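Local atomic coordinates of CELL division control protein 6 (Pyrobaculum aerophilum, PDB entry 1FNN), a protein that binds ADP and magnesium in a AAA+ ATPase module joined to a winged helix domain, and is probably involved in regulating DNA replication. Residues Thr73-Ile79 / Tyr126-Asp132; Leu32-Trp36 / Phe158-Val163; Val282-Leu286 / Asp341-Ile347. One frame throughout, in Å; residues are numbered along the deposited sequence.

Contact 1: residues Thr73-Ile79 / Tyr126-Asp132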
loop_
_atom_site.group_PDB
_atom_site.type_symbol
_atom_site.label_atom_id
_atom_site.label_comp_id
_atom_site.label_asym_id
_atom_site.label_seq_id
_atom_site.Cartn_x
_atom_site.Cartn_y
_atom_site.Cartn_z
ATOM N N THR A 73 28.190 13.056 -3.287
ATOM C CA THR A 73 28.942 12.500 -4.403
ATOM C C THR A 73 28.534 11.059 -4.592
ATOM O O THR A 73 29.061 10.387 -5.465
ATOM C CB THR A 73 30.463 12.559 -4.090
ATOM O OG1 THR A 73 30.667 11.886 -2.836
ATOM C CG2 THR A 73 30.883 14.012 -3.951
ATOM N N ALA A 74 27.735 10.492 -3.656
ATOM C CA ALA A 74 27.425 9.087 -3.754
ATOM C C ALA A 74 26.567 8.804 -4.977
ATOM O O ALA A 74 25.737 9.677 -5.292
ATOM C CB ALA A 74 26.656 8.615 -2.501
ATOM N N ARG A 75 26.635 7.589 -5.472
ATOM C CA ARG A 75 25.771 7.205 -6.607
ATOM C C ARG A 75 24.604 6.337 -6.107
ATOM O O ARG A 75 24.876 5.374 -5.379
ATOM C CB ARG A 75 26.575 6.309 -7.569
ATOM C CG ARG A 75 27.938 6.944 -7.888
ATOM C CD ARG A 75 27.802 8.014 -8.945
ATOM N NE ARG A 75 29.136 8.227 -9.541
ATOM C CZ ARG A 75 29.592 7.847 -10.732
ATOM N NH1 ARG A 75 28.852 7.181 -11.592
ATOM N NH2 ARG A 75 30.846 8.175 -11.014
ATOM N N PHE A 76 23.373 6.661 -6.458
ATOM C CA PHE A 76 22.222 5.892 -5.993
ATOM C C PHE A 76 21.969 4.736 -6.960
ATOM O O PHE A 76 21.785 5.016 -8.145
ATOM C CB PHE A 76 21.005 6.815 -6.056
ATOM C CG PHE A 76 19.688 6.233 -5.626
ATOM C CD1 PHE A 76 19.549 5.538 -4.443
ATOM C CD2 PHE A 76 18.575 6.402 -6.423
ATOM C CE1 PHE A 76 18.311 5.019 -4.066
ATOM C CE2 PHE A 76 17.345 5.890 -6.058
ATOM C CZ PHE A 76 17.201 5.191 -4.872
ATOM N N VAL A 77 22.188 3.519 -6.535
ATOM C CA VAL A 77 22.091 2.332 -7.358
ATOM C C VAL A 77 20.885 1.498 -6.892
ATOM O O VAL A 77 20.906 0.848 -5.843
ATOM C CB VAL A 77 23.409 1.533 -7.321
ATOM C CG1 VAL A 77 23.213 0.260 -8.150
ATOM C CG2 VAL A 77 24.578 2.346 -7.943
ATOM N N TYR A 78 19.772 1.733 -7.566
ATOM C CA TYR A 78 18.506 1.113 -7.122
ATOM C C TYR A 78 18.323 -0.237 -7.788
ATOM O O TYR A 78 18.238 -0.350 -9.022
ATOM C CB TYR A 78 17.383 2.102 -7.404
ATOM C CG TYR A 78 16.030 1.481 -7.051
ATOM C CD1 TYR A 78 15.537 1.553 -5.755
ATOM C CD2 TYR A 78 15.298 0.829 -8.039
ATOM C CE1 TYR A 78 14.319 0.989 -5.437
ATOM C CE2 TYR A 78 14.069 0.256 -7.734
ATOM C CZ TYR A 78 13.595 0.346 -6.426
ATOM O OH TYR A 78 12.398 -0.211 -6.116
ATOM N N ILE A 79 18.184 -1.296 -6.980
ATOM C CA ILE A 79 18.031 -2.641 -7.516
ATOM C C ILE A 79 16.639 -3.177 -7.155
ATOM O O ILE A 79 16.383 -3.424 -5.977
ATOM C CB ILE A 79 19.054 -3.656 -7.043
ATOM C CG1 ILE A 79 20.519 -3.295 -7.302
ATOM C CG2 ILE A 79 18.813 -5.040 -7.710
ATOM C CD1 ILE A 79 20.784 -2.953 -8.774
ATOM N N TYR A 126 31.419 6.131 -4.445
ATOM C CA TYR A 126 30.656 5.816 -3.224
ATOM C C TYR A 126 29.245 5.490 -3.733
ATOM O O TYR A 126 28.671 6.250 -4.519
ATOM C CB TYR A 126 30.673 7.013 -2.269
ATOM C CG TYR A 126 32.050 7.343 -1.719
ATOM C CD1 TYR A 126 32.833 8.327 -2.320
ATOM C CD2 TYR A 126 32.567 6.673 -0.610
ATOM C CE1 TYR A 126 34.093 8.644 -1.844
ATOM C CE2 TYR A 126 33.818 6.968 -0.112
ATOM C CZ TYR A 126 34.572 7.956 -0.739
ATOM O OH TYR A 126 35.818 8.248 -0.235
ATOM N N MET A 127 28.801 4.290 -3.404
ATOM C CA MET A 127 27.547 3.724 -3.837
ATOM C C MET A 127 26.539 3.618 -2.677
ATOM O O MET A 127 26.829 3.003 -1.653
ATOM C CB MET A 127 27.840 2.313 -4.392
ATOM C CG MET A 127 26.598 1.584 -4.820
ATOM S SD MET A 127 26.766 0.098 -5.761
ATOM C CE MET A 127 27.769 -0.956 -4.712
ATOM N N PHE A 128 25.382 4.229 -2.865
ATOM C CA PHE A 128 24.228 3.973 -1.983
ATOM C C PHE A 128 23.398 2.902 -2.711
ATOM O O PHE A 128 22.683 3.204 -3.668
ATOM C CB PHE A 128 23.453 5.258 -1.783
ATOM C CG PHE A 128 22.103 5.231 -1.141
ATOM C CD1 PHE A 128 21.209 6.247 -1.419
ATOM C CD2 PHE A 128 21.703 4.230 -0.271
ATOM C CE1 PHE A 128 19.939 6.268 -0.846
ATOM C CE2 PHE A 128 20.441 4.242 0.303
ATOM C CZ PHE A 128 19.557 5.263 0.014
ATOM N N LEU A 129 23.526 1.674 -2.263
ATOM C CA LEU A 129 22.905 0.530 -2.896
ATOM C C LEU A 129 21.616 0.120 -2.193
ATOM O O LEU A 129 21.527 0.027 -0.962
ATOM C CB LEU A 129 23.924 -0.612 -2.906
ATOM C CG LEU A 129 23.480 -1.961 -3.477
ATOM C CD1 LEU A 129 23.139 -1.861 -4.976
ATOM C CD2 LEU A 129 24.555 -3.023 -3.230
ATOM N N VAL A 130 20.525 0.127 -2.961
ATOM C CA VAL A 130 19.244 -0.271 -2.398
ATOM C C VAL A 130 18.887 -1.626 -3.017
ATOM O O VAL A 130 18.770 -1.731 -4.248
ATOM C CB VAL A 130 18.136 0.764 -2.721
ATOM C CG1 VAL A 130 16.803 0.228 -2.213
ATOM C CG2 VAL A 130 18.456 2.127 -2.079
ATOM N N LEU A 131 18.654 -2.620 -2.165
ATOM C CA LEU A 131 18.080 -3.867 -2.701
ATOM C C LEU A 131 16.613 -3.944 -2.320
ATOM O O LEU A 131 16.291 -4.418 -1.216
ATOM C CB LEU A 131 18.881 -5.054 -2.137
ATOM C CG LEU A 131 20.387 -4.993 -2.409
ATOM C CD1 LEU A 131 21.103 -6.180 -1.752
ATOM C CD2 LEU A 131 20.701 -4.961 -3.909
ATOM N N ASP A 132 15.741 -3.405 -3.174
ATOM C CA ASP A 132 14.320 -3.336 -2.900
ATOM C C ASP A 132 13.676 -4.705 -3.124
ATOM O O ASP A 132 14.222 -5.540 -3.846
ATOM C CB ASP A 132 13.604 -2.308 -3.802
ATOM C CG ASP A 132 12.421 -1.677 -3.109
ATOM O OD1 ASP A 132 11.933 -2.237 -2.087
ATOM O OD2 ASP A 132 11.949 -0.614 -3.562
HETATM O O HOH W 1 30.785 8.412 -6.038
#
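R75 and M127 open a run of five parallel beta bridges, closed by I79 with L131, that joins strand 75-79 to strand 127-132 in the parallel sheet of the AAA+ P-loop ATPase fold. The strand axes approach to 4.7 Å with an 18° angle between their directions. R75, V77 and I79 each use both N-H and C=O toward the partner strand, the pattern of a parallel pair; the N-H of V130 reaches V77 O almost straight. Just before the strands, a water joins T73 O to Y126 N.

On one face lie aliphatic side chains: V77 sets CG2 against M127 CG at 3.8 Å, and L129 CD1 touches both V77 CG1 and I79 CG1. The beta-branched V77 and I79 suit a strand, carrying their bulk next to the backbone. On the other face F76 and F128 run side by side, ring planes 42° apart, with CD1 of each 3.5 Å from the other, and F76 CE1 rests on V130 CG2. This face lies against helix 57-68, where W65 stacks on F76.

With CG anti to the backbone N, the ring of Y78 extends past V130 toward D132, a residue of the magnesium site that does not itself bind the ion here and whose OD2 also bonds T58 OG1. A phenylalanine in place of this tyrosine would probably keep the ring packing but leave D132 OD2 without the phenolic hydroxyl. The Y78 OH donates to D132 OD2 over 2.6 Å, on the anti side of a carboxylate turned 88° from the ring.

Contact 2: residues Leu32-Trp36 / Phe158-Val163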
loop_
_atom_site.group_PDB
_atom_site.type_symbol
_atom_site.label_atom_id
_atom_site.label_comp_id
_atom_site.label_asym_id
_atom_site.label_seq_id
_atom_site.Cartn_x
_atom_site.Cartn_y
_atom_site.Cartn_z
ATOM N N LEU A 32 20.225 7.490 9.745
ATOM C CA LEU A 32 21.179 6.468 9.389
ATOM C C LEU A 32 22.143 6.929 8.258
ATOM O O LEU A 32 23.286 6.483 8.163
ATOM C CB LEU A 32 20.505 5.156 8.966
ATOM C CG LEU A 32 19.643 4.538 10.105
ATOM C CD1 LEU A 32 18.929 3.268 9.666
ATOM C CD2 LEU A 32 20.502 4.219 11.329
ATOM N N LEU A 33 21.624 7.657 7.277
ATOM C CA LEU A 33 22.392 7.925 6.071
ATOM C C LEU A 33 22.939 9.313 5.845
ATOM O O LEU A 33 23.868 9.463 5.024
ATOM C CB LEU A 33 21.446 7.651 4.847
ATOM C CG LEU A 33 20.971 6.201 4.726
ATOM C CD1 LEU A 33 19.892 6.152 3.616
ATOM C CD2 LEU A 33 22.136 5.272 4.392
ATOM N N GLY A 34 22.366 10.361 6.393
ATOM C CA GLY A 34 22.702 11.726 6.072
ATOM C C GLY A 34 24.175 12.084 6.242
ATOM O O GLY A 34 24.681 12.822 5.382
ATOM N N ASN A 35 24.776 11.750 7.392
ATOM C CA ASN A 35 26.185 12.106 7.595
ATOM C C ASN A 35 27.058 11.464 6.515
ATOM O O ASN A 35 27.977 12.084 5.992
ATOM C CB ASN A 35 26.668 11.686 8.985
ATOM C CG ASN A 35 26.169 12.645 10.061
ATOM O OD1 ASN A 35 25.785 13.779 9.763
ATOM N ND2 ASN A 35 26.180 12.179 11.308
ATOM N N TRP A 36 26.838 10.175 6.273
ATOM C CA TRP A 36 27.600 9.473 5.243
ATOM C C TRP A 36 27.365 10.051 3.849
ATOM O O TRP A 36 28.364 10.249 3.140
ATOM C CB TRP A 36 27.324 8.005 5.248
ATOM C CG TRP A 36 28.118 7.075 4.378
ATOM C CD1 TRP A 36 29.213 6.378 4.766
ATOM C CD2 TRP A 36 27.907 6.721 2.995
ATOM N NE1 TRP A 36 29.689 5.623 3.724
ATOM C CE2 TRP A 36 28.918 5.809 2.628
ATOM C CE3 TRP A 36 26.955 7.098 2.044
ATOM C CZ2 TRP A 36 29.020 5.254 1.356
ATOM C CZ3 TRP A 36 27.058 6.545 0.774
ATOM C CH2 TRP A 36 28.059 5.652 0.438
ATOM N N PHE A 158 34.846 3.113 3.458
ATOM C CA PHE A 158 33.539 2.374 3.553
ATOM C C PHE A 158 32.757 2.940 2.369
ATOM O O PHE A 158 32.072 3.959 2.518
ATOM C CB PHE A 158 32.946 2.664 4.922
ATOM C CG PHE A 158 33.583 1.830 6.002
ATOM C CD1 PHE A 158 34.437 2.410 6.915
ATOM C CD2 PHE A 158 33.312 0.475 6.085
ATOM C CE1 PHE A 158 35.032 1.655 7.921
ATOM C CE2 PHE A 158 33.904 -0.276 7.082
ATOM C CZ PHE A 158 34.761 0.307 7.997
ATOM N N ARG A 159 32.920 2.293 1.200
ATOM C CA ARG A 159 32.362 2.894 -0.004
ATOM C C ARG A 159 30.913 2.584 -0.271
ATOM O O ARG A 159 30.422 2.955 -1.331
ATOM C CB ARG A 159 33.274 2.529 -1.212
ATOM C CG ARG A 159 34.599 3.307 -1.193
ATOM C CD ARG A 159 35.476 2.937 -2.440
ATOM N NE ARG A 159 36.763 3.653 -2.368
ATOM C CZ ARG A 159 36.917 4.947 -2.593
ATOM N NH1 ARG A 159 35.891 5.728 -2.911
ATOM N NH2 ARG A 159 38.084 5.582 -2.526
ATOM N N ILE A 160 30.265 1.758 0.550
ATOM C CA ILE A 160 28.916 1.313 0.280
ATOM C C ILE A 160 27.987 1.581 1.468
ATOM O O ILE A 160 28.368 1.288 2.604
ATOM C CB ILE A 160 28.871 -0.197 -0.004
ATOM C CG1 ILE A 160 29.658 -0.571 -1.267
ATOM C CG2 ILE A 160 27.441 -0.698 -0.214
ATOM C CD1 ILE A 160 29.766 -2.082 -1.466
ATOM N N ALA A 161 26.843 2.194 1.188
ATOM C CA ALA A 161 25.763 2.319 2.174
ATOM C C ALA A 161 24.633 1.437 1.623
ATOM O O ALA A 161 24.355 1.490 0.409
ATOM C CB ALA A 161 25.309 3.738 2.319
ATOM N N LEU A 162 24.108 0.542 2.447
ATOM C CA LEU A 162 23.219 -0.488 1.918
ATOM C C LEU A 162 21.861 -0.478 2.608
ATOM O O LEU A 162 21.766 -0.522 3.861
ATOM C CB LEU A 162 23.874 -1.862 2.137
ATOM C CG LEU A 162 22.944 -3.032 1.776
ATOM C CD1 LEU A 162 22.651 -3.086 0.274
ATOM C CD2 LEU A 162 23.551 -4.347 2.269
ATOM N N VAL A 163 20.800 -0.312 1.820
ATOM C CA VAL A 163 19.452 -0.467 2.368
ATOM C C VAL A 163 18.829 -1.709 1.713
ATOM O O VAL A 163 18.848 -1.821 0.465
ATOM C CB VAL A 163 18.560 0.756 2.098
ATOM C CG1 VAL A 163 17.107 0.506 2.547
ATOM C CG2 VAL A 163 19.071 1.954 2.893
#
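W36 and L33, on the helix 23-38 that packs against the central sheet of the ATPase module, point their side chains onto strand 160-163. Residues 32-36 run nearly antiparallel to strand 160-163, 164° between their directions, with the axes of these short segments 10.2 Å apart at closest approach. The indole of W36 spans much of this separation. Its CG stands anti to the backbone N, which carries the ring system away from the helix and over the start of the strand.

There the flat indole is used in two ways. Its six-membered ring receives A161 CB over one face, a CH-pi contact 3.7 Å from the centroid and only 12° off the ring normal. A methyl group suits this spot because it is small enough for the ring to lie close to the strand. At the edge, W36 NE1 donates to F158 O over 3.1 Å, with the oxygen nearly in the indole plane but the N-H bent to 144°. Tryptophan thus combines a broad apolar face with one polar hydrogen, meeting a backbone carbonyl just ahead of the strand.

This is the helix-on-sheet packing of an alpha/beta P-loop fold, and the strand beneath sits between strands 127-132 and 46-50. One turn before W36, L33 adds aliphatic packing: its CD2 lies 4.1 Å from A161 CB and its CD1 4.3 Å from V163 CG2. The branched end of a leucine can touch both residues, whose side chains are on the same face of the strand. L33 also meets F128 and L64, filling the angle between the sheet and helix 57-68. R159 turns away from W36, and its guanidinium group forms a salt bridge with D124.

Contact 3: residues Val282-Leu286 / Asp341-Ile347; sequences VLIGL and DLREKGI
L286 CG and I347 CG1 both stand beside their backbone N (chi1 -54° and -63°), from where the two side chains reach toward each other tip to tip; L286 CD1 and I347 CD1 end 4.2 Å apart. V282 instead has CG1 anti to its N, and this methyl meets I347 CD1 at 4.0 Å and K345 CD at 3.8 Å. L283 CD2 approaches the same I347 methyl, while L342 CD2 comes against L286 CD1 with the two leucines crossed at about a right angle.

The contact joins the end of helix 280-285 to the end of helix 332-344 in the C-terminal winged helix domain, whose helix 288-304 adds L294 beside L283 and I347. Helix 332-344 finishes in a Schellman motif. Its G346 has positive phi (81°), where a CB would press on the preceding carbonyl oxygen, and the turn brings I347 back toward V282 and L283.

K345, extended beyond CG, slides past L286 in the opposite direction and brings NZ within 3.5 Å of L286 CD2. A lysine fits this border: its CD methylene packs on V282 CG1, and its ammonium reaches a water, 2.8 Å from NZ, that donates to V282 O. No direct hydrogen bond links the segments, so their cohesion comes mainly from apolar packing, with one water-mediated polar link at its margin.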
loop_
_atom_site.group_PDB
_atom_site.type_symbol
_atom_site.label_atom_id
_atom_site.label_comp_id
_atom_site.label_asym_id
_atom_site.label_seq_id
_atom_site.Cartn_x
_atom_site.Cartn_y
_atom_site.Cartn_z
ATOM N N VAL A 282 -20.714 -16.015 2.437
ATOM C CA VAL A 282 -20.864 -15.308 3.712
ATOM C C VAL A 282 -22.261 -14.722 3.835
ATOM O O VAL A 282 -22.862 -14.918 4.906
ATOM C CB VAL A 282 -19.785 -14.249 3.977
ATOM C CG1 VAL A 282 -20.075 -13.476 5.260
ATOM C CG2 VAL A 282 -18.418 -14.928 4.080
ATOM N N LEU A 283 -22.921 -14.424 2.715
ATOM C CA LEU A 283 -24.283 -13.929 2.822
ATOM C C LEU A 283 -25.253 -15.027 3.261
ATOM O O LEU A 283 -26.143 -14.779 4.089
ATOM C CB LEU A 283 -24.757 -13.315 1.502
ATOM C CG LEU A 283 -23.904 -12.074 1.066
ATOM C CD1 LEU A 283 -24.506 -11.481 -0.186
ATOM C CD2 LEU A 283 -23.886 -11.032 2.170
ATOM N N ILE A 284 -25.073 -16.221 2.736
ATOM C CA ILE A 284 -26.035 -17.315 2.935
ATOM C C ILE A 284 -26.249 -17.614 4.416
ATOM O O ILE A 284 -27.392 -17.758 4.868
ATOM C CB ILE A 284 -25.560 -18.575 2.169
ATOM C CG1 ILE A 284 -25.860 -18.427 0.677
ATOM C CG2 ILE A 284 -26.213 -19.842 2.713
ATOM C CD1 ILE A 284 -25.290 -19.532 -0.183
ATOM N N GLY A 285 -25.158 -17.642 5.162
ATOM C CA GLY A 285 -25.132 -17.846 6.583
ATOM C C GLY A 285 -25.714 -16.749 7.452
ATOM O O GLY A 285 -25.989 -17.072 8.608
ATOM N N LEU A 286 -25.930 -15.511 7.021
ATOM C CA LEU A 286 -26.506 -14.514 7.915
ATOM C C LEU A 286 -27.902 -15.017 8.329
ATOM O O LEU A 286 -28.689 -15.447 7.466
ATOM C CB LEU A 286 -26.631 -13.149 7.216
ATOM C CG LEU A 286 -25.287 -12.660 6.599
ATOM C CD1 LEU A 286 -25.448 -11.320 5.909
ATOM C CD2 LEU A 286 -24.152 -12.637 7.612
ATOM N N ASP A 341 -22.081 -7.218 13.380
ATOM C CA ASP A 341 -21.657 -8.430 12.673
ATOM C C ASP A 341 -21.325 -8.153 11.216
ATOM O O ASP A 341 -20.326 -8.632 10.641
ATOM C CB ASP A 341 -22.777 -9.504 12.812
ATOM C CG ASP A 341 -22.392 -10.811 12.183
ATOM O OD1 ASP A 341 -21.455 -11.508 12.631
ATOM O OD2 ASP A 341 -23.003 -11.247 11.181
ATOM N N LEU A 342 -22.155 -7.375 10.525
ATOM C CA LEU A 342 -21.873 -7.058 9.100
ATOM C C LEU A 342 -20.558 -6.274 9.005
ATOM O O LEU A 342 -19.735 -6.562 8.125
ATOM C CB LEU A 342 -23.028 -6.212 8.549
ATOM C CG LEU A 342 -24.389 -6.907 8.386
ATOM C CD1 LEU A 342 -25.457 -5.838 8.075
ATOM C CD2 LEU A 342 -24.364 -7.975 7.268
ATOM N N ARG A 343 -20.301 -5.393 9.968
ATOM C CA ARG A 343 -19.027 -4.663 9.960
ATOM C C ARG A 343 -17.843 -5.607 10.185
ATOM O O ARG A 343 -16.836 -5.591 9.486
ATOM C CB ARG A 343 -19.008 -3.628 11.072
ATOM C CG ARG A 343 -17.776 -2.722 11.110
ATOM C CD ARG A 343 -17.636 -2.115 12.516
ATOM N NE ARG A 343 -16.820 -3.006 13.323
ATOM C CZ ARG A 343 -17.091 -3.816 14.319
ATOM N NH1 ARG A 343 -18.302 -3.972 14.819
ATOM N NH2 ARG A 343 -16.113 -4.520 14.864
ATOM N N GLU A 344 -17.956 -6.510 11.147
ATOM C CA GLU A 344 -16.907 -7.498 11.468
ATOM C C GLU A 344 -16.597 -8.378 10.284
ATOM O O GLU A 344 -15.439 -8.736 10.012
ATOM C CB GLU A 344 -17.430 -8.327 12.649
ATOM C CG GLU A 344 -16.421 -8.777 13.684
ATOM C CD GLU A 344 -16.006 -7.571 14.513
ATOM O OE1 GLU A 344 -16.702 -6.540 14.339
ATOM O OE2 GLU A 344 -15.042 -7.643 15.296
ATOM N N LYS A 345 -17.630 -8.703 9.472
ATOM C CA LYS A 345 -17.383 -9.520 8.292
ATOM C C LYS A 345 -16.897 -8.719 7.089
ATOM O O LYS A 345 -16.715 -9.312 6.028
ATOM C CB LYS A 345 -18.655 -10.321 7.921
ATOM C CG LYS A 345 -19.019 -11.251 9.104
ATOM C CD LYS A 345 -20.241 -12.099 8.795
ATOM C CE LYS A 345 -20.283 -13.248 9.854
ATOM N NZ LYS A 345 -21.483 -14.051 9.465
ATOM N N GLY A 346 -16.782 -7.394 7.156
ATOM C CA GLY A 346 -16.289 -6.674 5.961
ATOM C C GLY A 346 -17.377 -6.457 4.928
ATOM O O GLY A 346 -17.096 -5.956 3.832
ATOM N N ILE A 347 -18.651 -6.681 5.299
ATOM C CA ILE A 347 -19.745 -6.498 4.350
ATOM C C ILE A 347 -20.119 -5.047 4.196
ATOM O O ILE A 347 -20.491 -4.546 3.134
ATOM C CB ILE A 347 -20.988 -7.357 4.758
ATOM C CG1 ILE A 347 -20.592 -8.825 4.709
ATOM C CG2 ILE A 347 -22.149 -7.133 3.790
ATOM C CD1 ILE A 347 -21.588 -9.790 5.352
HETATM O O HOH W 2 -21.972 -15.759 7.340
#

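In the fold
From the N terminus, helix 23-38 supplies the first half of contact 2, whose loop closes only when the chain reaches strand 160-166. Contact 1 is nested inside that loop, its two strands following the P-loop helix 57-68 and enclosing mostly helical chain. The two contacts touch: strands 127-132 and 160-166 are neighbours in one sheet, and L129 N and L131 N probably bond to A161 O and V163 O. Together they tie an early helix and an outermost strand to the ATPase core. Contact 3 comes later in series, within the winged helix domain, its centre about 48 Å from that of contact 1, across the centre of the chain.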